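Local coordinates for Slr1438 protein (Synechocystis sp., PDB 3K25) that is of unproven function but probably binds carbohydrate and may act as a sugar isomerase of the aldose 1-epimerase type, at residues Leu46-Arg50 and Glu51-Asp55. Numbering follows the deposited sequence.
Sequences LYFDR and ERFQD
With CG of F48 trans to its backbone nitrogen (chi1 -163°), the ring swings along the chain and delivers its CZ corner to the ring of F53, five residues on. CZ of F48 stands above the middle of that ring, 3.5 Å from CG of F53. The planes meet at 62° with the centroids 5.0 Å apart, so the pair is an edge-to-face stack in which F48 gives the edge and F53 the face. D49 is likewise turned, its chi1 of -171° carrying the carboxylate forward beside R52. There OD1 takes the backbone N-H of R52 at 2.9 Å in a nearly straight bond, although the donor comes from well above the carboxylate plane. The main-chain O of D49 in turn receives N of F53 at 3.1 Å. Together these two bonds satisfy the definition of an Asx motif, here starting the short helical turn of 51-54 in the loop that leads from strand 43-44 to strand 66-67 in a galactose mutarotase-like β-sandwich of the aldose 1-epimerase family. R52 meets D49 through its aliphatic root, CB lying 3.2 Å from OD1; NE stays 5.4 Å from OD2 and instead bonds to the carbonyl of S59, so no salt bridge joins the two. OE1 of E51 lies 4.7 Å from OD1 of D49, a like charge that might be offset in part by the weak, long ion pair between D49 and K248. Replacing D49 with an alanine would probably cost the N-H of R52 its carboxylate acceptor and leave the start of the turn tied by the main-chain bond to F53. Flanking the turn, R31 makes a cation-pi contact with F53, while F48 rests on T36 and E37 of strand 34-40, and E37 also binds the guanidinium of R50 in a salt bridge.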
# COMPACT_ATOMS: atom_id res chain seq x y z
N LEU A 46 -10.00 -2.58 -7.81
CA LEU A 46 -9.64 -1.68 -6.70
C LEU A 46 -10.78 -0.73 -6.40
O LEU A 46 -11.58 -0.41 -7.28
CB LEU A 46 -8.41 -0.84 -7.04
CG LEU A 46 -7.05 -1.52 -6.98
CD1 LEU A 46 -5.96 -0.56 -7.46
CD2 LEU A 46 -6.79 -1.95 -5.55
N TYR A 47 -10.86 -0.27 -5.15
CA TYR A 47 -11.89 0.69 -4.74
C TYR A 47 -11.23 2.05 -4.76
O TYR A 47 -10.05 2.16 -4.42
CB TYR A 47 -12.39 0.39 -3.33
CG TYR A 47 -13.06 1.56 -2.64
CD1 TYR A 47 -12.30 2.59 -2.04
CD2 TYR A 47 -14.45 1.64 -2.54
CE1 TYR A 47 -12.92 3.65 -1.37
CE2 TYR A 47 -15.07 2.69 -1.88
CZ TYR A 47 -14.31 3.69 -1.29
OH TYR A 47 -14.94 4.71 -0.62
N PHE A 48 -11.98 3.09 -5.12
CA PHE A 48 -11.39 4.42 -5.15
C PHE A 48 -12.40 5.54 -4.98
O PHE A 48 -13.33 5.68 -5.76
CB PHE A 48 -10.63 4.62 -6.47
CG PHE A 48 -9.66 5.77 -6.44
CD1 PHE A 48 -8.58 5.76 -5.57
CD2 PHE A 48 -9.83 6.86 -7.29
CE1 PHE A 48 -7.66 6.82 -5.54
CE2 PHE A 48 -8.92 7.93 -7.27
CZ PHE A 48 -7.84 7.90 -6.38
N ASP A 49 -12.19 6.35 -3.95
CA ASP A 49 -13.09 7.47 -3.68
C ASP A 49 -12.66 8.69 -4.49
O ASP A 49 -11.85 9.50 -4.04
CB ASP A 49 -13.05 7.80 -2.19
CG ASP A 49 -14.11 8.81 -1.79
OD1 ASP A 49 -14.42 9.68 -2.63
OD2 ASP A 49 -14.62 8.73 -0.65
N ARG A 50 -13.24 8.82 -5.69
CA ARG A 50 -12.94 9.92 -6.61
C ARG A 50 -13.22 11.32 -6.08
O ARG A 50 -12.38 12.21 -6.20
CB ARG A 50 -13.69 9.72 -7.93
CG ARG A 50 -13.26 8.48 -8.70
CD ARG A 50 -14.04 8.34 -9.99
NE ARG A 50 -13.62 7.15 -10.72
CZ ARG A 50 -14.25 6.67 -11.79
NH1 ARG A 50 -15.34 7.28 -12.24
NH2 ARG A 50 -13.79 5.58 -12.40
N GLU A 51 -14.40 11.51 -5.51
CA GLU A 51 -14.76 12.81 -4.98
C GLU A 51 -13.76 13.28 -3.95
O GLU A 51 -13.25 14.39 -4.01
CB GLU A 51 -16.15 12.75 -4.37
CG GLU A 51 -17.24 12.70 -5.40
CD GLU A 51 -18.47 12.00 -4.90
OE1 GLU A 51 -18.44 10.74 -4.86
OE2 GLU A 51 -19.44 12.68 -4.52
N ARG A 52 -13.47 12.41 -2.99
CA ARG A 52 -12.53 12.74 -1.94
C ARG A 52 -11.16 13.10 -2.54
O ARG A 52 -10.52 14.05 -2.10
CB ARG A 52 -12.39 11.55 -0.99
CG ARG A 52 -11.54 11.83 0.23
CD ARG A 52 -11.29 10.53 0.96
NE ARG A 52 -10.46 10.71 2.14
CZ ARG A 52 -10.90 11.20 3.30
NH1 ARG A 52 -12.18 11.55 3.43
NH2 ARG A 52 -10.07 11.33 4.32
N PHE A 53 -10.74 12.33 -3.54
CA PHE A 53 -9.44 12.54 -4.19
C PHE A 53 -9.33 13.93 -4.81
O PHE A 53 -8.25 14.34 -5.27
CB PHE A 53 -9.23 11.49 -5.29
CG PHE A 53 -7.81 11.39 -5.79
CD1 PHE A 53 -7.52 11.57 -7.13
CD2 PHE A 53 -6.77 11.06 -4.91
CE1 PHE A 53 -6.22 11.42 -7.62
CE2 PHE A 53 -5.46 10.91 -5.37
CZ PHE A 53 -5.18 11.09 -6.73
N GLN A 54 -10.44 14.66 -4.81
CA GLN A 54 -10.46 15.99 -5.39
C GLN A 54 -9.90 17.06 -4.45
O GLN A 54 -9.26 17.99 -4.91
CB GLN A 54 -11.88 16.32 -5.83
CG GLN A 54 -12.46 15.23 -6.72
CD GLN A 54 -12.78 15.69 -8.13
OE1 GLN A 54 -13.84 16.26 -8.38
NE2 GLN A 54 -11.85 15.46 -9.06
N ASP A 55 -10.12 16.93 -3.14
CA ASP A 55 -9.54 17.90 -2.21
C ASP A 55 -8.12 17.39 -1.95
O ASP A 55 -7.91 16.46 -1.18
CB ASP A 55 -10.31 17.94 -0.89
CG ASP A 55 -9.73 18.96 0.08
OD1 ASP A 55 -8.49 19.09 0.14
OD2 ASP A 55 -10.52 19.63 0.79